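Local coordinates for protein V-type ATP synthase alpha chain (PDB 5BN3) that serves as the alpha chain (subunit A) of a V-type ATP synthase, a member of the ATP synthase alpha/beta family, with ADP and magnesium bound, at residues I246-E252 against I281-S287. Residues are numbered along the deposited sequence; the frame is centred on the assembly and turned at random.
Sequences IYIGCGE and ILIANTS
Two neighbouring parallel strands of the P-loop nucleotide-binding domain, 246-250 and 281-285, belong to one beta-alpha-beta unit linked through helix 254-263. Their axes approach to 4.8 Å at 7°, with Ile246 in register with Ile281 and Cys250 with Asn285. Hydrogen bonds alternate in direction: Tyr247 N to Ile281 O (3.0 Å), Ile283 N to Tyr247 O (3.0 Å), Gly249 N to Ile283 O (2.7 Å), Asn285 N to Gly249 O (2.9 Å), Gly251 N to Asn285 O (2.7 Å). On one face, all m,t, Ile281 and Ile283 pack against helix 293-309 and Ile246 meets Val315 of adjacent strand 314-320, Ile246 CG2 lying 4.0 Å from Ile283 CD1. On the other, facing helix 254-263, m,t Leu282 sets CD2 3.8 Å from Tyr247 CB, while the tyrosine (chi1 t) leads away from 281-287, touches the P-loop and bonds Asp320 weakly through OH. Asn285 (chi1 t) bonds Pro290 O through ND2. Past the strands, Gly251 turns at phi 70°, and m,m Glu252, its side chain about 4 Å from a bound magnesium ion, salt-bridges Arg324 through OE2. The pairing ends with Ser287 N donating to Glu252 O at 2.9 Å.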
ATOM      1  N   ILE A 246     -17.357  35.652  -6.555  1.00 33.94           N
ATOM      2  CA  ILE A 246     -18.134  34.735  -5.731  1.00 34.42           C
ATOM      3  C   ILE A 246     -17.204  33.812  -4.958  1.00 30.31           C
ATOM      4  O   ILE A 246     -16.474  33.015  -5.553  1.00 33.84           O
ATOM      5  CB  ILE A 246     -19.095  33.901  -6.587  1.00 33.14           C
ATOM      6  CG1 ILE A 246     -20.084  34.829  -7.291  1.00 44.64           C
ATOM      7  CG2 ILE A 246     -19.837  32.885  -5.732  1.00 35.28           C
ATOM      8  CD1 ILE A 246     -20.790  34.189  -8.443  1.00 40.70           C
ATOM      9  N   TYR A 247     -17.219  33.927  -3.634  1.00 32.21           N
ATOM     10  CA  TYR A 247     -16.389  33.071  -2.795  1.00 28.94           C
ATOM     11  C   TYR A 247     -17.236  31.972  -2.164  1.00 34.70           C
ATOM     12  O   TYR A 247     -18.141  32.252  -1.375  1.00 34.87           O
ATOM     13  CB  TYR A 247     -15.684  33.884  -1.704  1.00 30.01           C
ATOM     14  CG  TYR A 247     -14.510  33.158  -1.088  1.00 46.78           C
ATOM     15  CD1 TYR A 247     -14.692  32.252  -0.055  1.00 46.62           C
ATOM     16  CD2 TYR A 247     -13.220  33.380  -1.545  1.00 48.31           C
ATOM     17  CE1 TYR A 247     -13.620  31.584   0.504  1.00 49.23           C
ATOM     18  CE2 TYR A 247     -12.143  32.719  -0.991  1.00 38.95           C
ATOM     19  CZ  TYR A 247     -12.349  31.823   0.033  1.00 62.16           C
ATOM     20  OH  TYR A 247     -11.277  31.161   0.586  1.00 58.03           O
ATOM     21  N   ILE A 248     -16.941  30.726  -2.516  1.00 30.71           N
ATOM     22  CA  ILE A 248     -17.647  29.591  -1.938  1.00 34.08           C
ATOM     23  C   ILE A 248     -16.814  28.931  -0.846  1.00 39.35           C
ATOM     24  O   ILE A 248     -15.792  28.296  -1.126  1.00 33.27           O
ATOM     25  CB  ILE A 248     -17.998  28.532  -3.003  1.00 34.01           C
ATOM     26  CG1 ILE A 248     -18.628  29.195  -4.232  1.00 35.84           C
ATOM     27  CG2 ILE A 248     -18.935  27.486  -2.422  1.00 35.70           C
ATOM     28  CD1 ILE A 248     -19.000  28.213  -5.330  1.00 33.62           C
ATOM     29  N   GLY A 249     -17.250  29.087   0.399  1.00 35.25           N
ATOM     30  CA  GLY A 249     -16.650  28.366   1.504  1.00 34.56           C
ATOM     31  C   GLY A 249     -17.296  27.001   1.614  1.00 47.06           C
ATOM     32  O   GLY A 249     -18.327  26.843   2.272  1.00 40.11           O
ATOM     33  N   CYS A 250     -16.691  26.015   0.960  1.00 39.95           N
ATOM     34  CA  CYS A 250     -17.240  24.668   0.917  1.00 34.42           C
ATOM     35  C   CYS A 250     -16.573  23.777   1.960  1.00 34.79           C
ATOM     36  O   CYS A 250     -15.477  23.265   1.737  1.00 33.20           O
ATOM     37  CB  CYS A 250     -17.066  24.077  -0.484  1.00 32.72           C
ATOM     38  SG  CYS A 250     -17.745  22.415  -0.710  1.00 39.46           S
ATOM     39  N   GLY A 251     -17.237  23.608   3.102  1.00 31.11           N
ATOM     40  CA  GLY A 251     -16.774  22.708   4.142  1.00 30.88           C
ATOM     41  C   GLY A 251     -15.522  23.147   4.879  1.00 35.56           C
ATOM     42  O   GLY A 251     -14.773  22.302   5.372  1.00 37.10           O
ATOM     43  N   GLU A 252     -15.294  24.457   4.965  1.00 35.78           N
ATOM     44  CA  GLU A 252     -14.125  24.985   5.675  1.00 42.75           C
ATOM     45  C   GLU A 252     -14.495  25.726   6.961  1.00 44.75           C
ATOM     46  O   GLU A 252     -15.597  25.552   7.482  1.00 34.40           O
ATOM     47  CB  GLU A 252     -13.290  25.883   4.757  1.00 35.54           C
ATOM     48  CG  GLU A 252     -12.627  25.140   3.607  1.00 37.04           C
ATOM     49  CD  GLU A 252     -11.607  24.119   4.078  1.00 46.69           C
ATOM     50  OE1 GLU A 252     -10.842  24.424   5.017  1.00 46.19           O
ATOM     51  OE2 GLU A 252     -11.568  23.006   3.510  1.00 50.57           O
ATOM     52  N   ILE A 281     -20.093  38.177  -3.468  1.00 32.75           N
ATOM     53  CA  ILE A 281     -21.141  37.316  -2.925  1.00 31.41           C
ATOM     54  C   ILE A 281     -20.491  36.165  -2.166  1.00 37.18           C
ATOM     55  O   ILE A 281     -19.608  35.486  -2.695  1.00 33.89           O
ATOM     56  CB  ILE A 281     -22.035  36.743  -4.038  1.00 33.65           C
ATOM     57  CG1 ILE A 281     -22.638  37.874  -4.873  1.00 37.17           C
ATOM     58  CG2 ILE A 281     -23.137  35.872  -3.449  1.00 29.45           C
ATOM     59  CD1 ILE A 281     -23.433  37.392  -6.065  1.00 35.82           C
ATOM     60  N   LEU A 282     -20.927  35.947  -0.929  1.00 32.92           N
ATOM     61  CA  LEU A 282     -20.361  34.895  -0.091  1.00 33.51           C
ATOM     62  C   LEU A 282     -21.337  33.739   0.078  1.00 39.66           C
ATOM     63  O   LEU A 282     -22.495  33.940   0.451  1.00 36.14           O
ATOM     64  CB  LEU A 282     -19.978  35.445   1.286  1.00 31.48           C
ATOM     65  CG  LEU A 282     -18.899  36.525   1.369  1.00 54.29           C
ATOM     66  CD1 LEU A 282     -18.489  36.767   2.815  1.00 53.66           C
ATOM     67  CD2 LEU A 282     -17.697  36.138   0.539  1.00 42.72           C
ATOM     68  N   ILE A 283     -20.867  32.528  -0.204  1.00 31.92           N
ATOM     69  CA  ILE A 283     -21.653  31.322   0.034  1.00 29.42           C
ATOM     70  C   ILE A 283     -20.924  30.433   1.035  1.00 38.63           C
ATOM     71  O   ILE A 283     -19.841  29.916   0.752  1.00 34.99           O
ATOM     72  CB  ILE A 283     -21.911  30.560  -1.272  1.00 34.17           C
ATOM     73  CG1 ILE A 283     -22.715  31.446  -2.225  1.00 48.82           C
ATOM     74  CG2 ILE A 283     -22.662  29.268  -1.001  1.00 39.60           C
ATOM     75  CD1 ILE A 283     -22.703  30.978  -3.642  1.00 48.64           C
ATOM     76  N   ALA A 284     -21.525  30.262   2.209  1.00 39.05           N
ATOM     77  CA  ALA A 284     -20.860  29.574   3.310  1.00 41.24           C
ATOM     78  C   ALA A 284     -21.592  28.316   3.752  1.00 43.47           C
ATOM     79  O   ALA A 284     -22.704  28.390   4.273  1.00 39.97           O
ATOM     80  CB  ALA A 284     -20.694  30.512   4.493  1.00 38.32           C
ATOM     81  N   ASN A 285     -20.959  27.167   3.548  1.00 40.47           N
ATOM     82  CA  ASN A 285     -21.397  25.938   4.193  1.00 39.05           C
ATOM     83  C   ASN A 285     -20.200  25.339   4.917  1.00 41.17           C
ATOM     84  O   ASN A 285     -19.435  24.565   4.341  1.00 39.86           O
ATOM     85  CB  ASN A 285     -21.978  24.948   3.186  1.00 42.83           C
ATOM     86  CG  ASN A 285     -22.888  23.924   3.841  1.00 52.21           C
ATOM     87  OD1 ASN A 285     -24.049  24.210   4.134  1.00 49.72           O
ATOM     88  ND2 ASN A 285     -22.364  22.726   4.074  1.00 39.28           N
ATOM     89  N   THR A 286     -20.044  25.719   6.182  1.00 41.08           N
ATOM     90  CA  THR A 286     -18.864  25.370   6.964  1.00 41.17           C
ATOM     91  C   THR A 286     -18.740  23.872   7.215  1.00 29.78           C
ATOM     92  O   THR A 286     -19.675  23.110   6.966  1.00 34.00           O
ATOM     93  CB  THR A 286     -18.836  26.126   8.304  1.00 46.08           C
ATOM     94  OG1 THR A 286     -19.967  25.744   9.096  1.00 40.39           O
ATOM     95  CG2 THR A 286     -18.879  27.621   8.062  1.00 46.99           C
ATOM     96  N   SER A 287     -17.577  23.465   7.713  1.00 32.99           N
ATOM     97  CA  SER A 287     -17.256  22.058   7.917  1.00 38.76           C
ATOM     98  C   SER A 287     -18.285  21.306   8.760  1.00 31.84           C
ATOM     99  O   SER A 287     -18.552  20.126   8.511  1.00 37.14           O
ATOM    100  CB  SER A 287     -15.871  21.934   8.548  1.00 27.54           C
ATOM    101  OG  SER A 287     -15.813  22.651   9.766  1.00 34.83           O
TER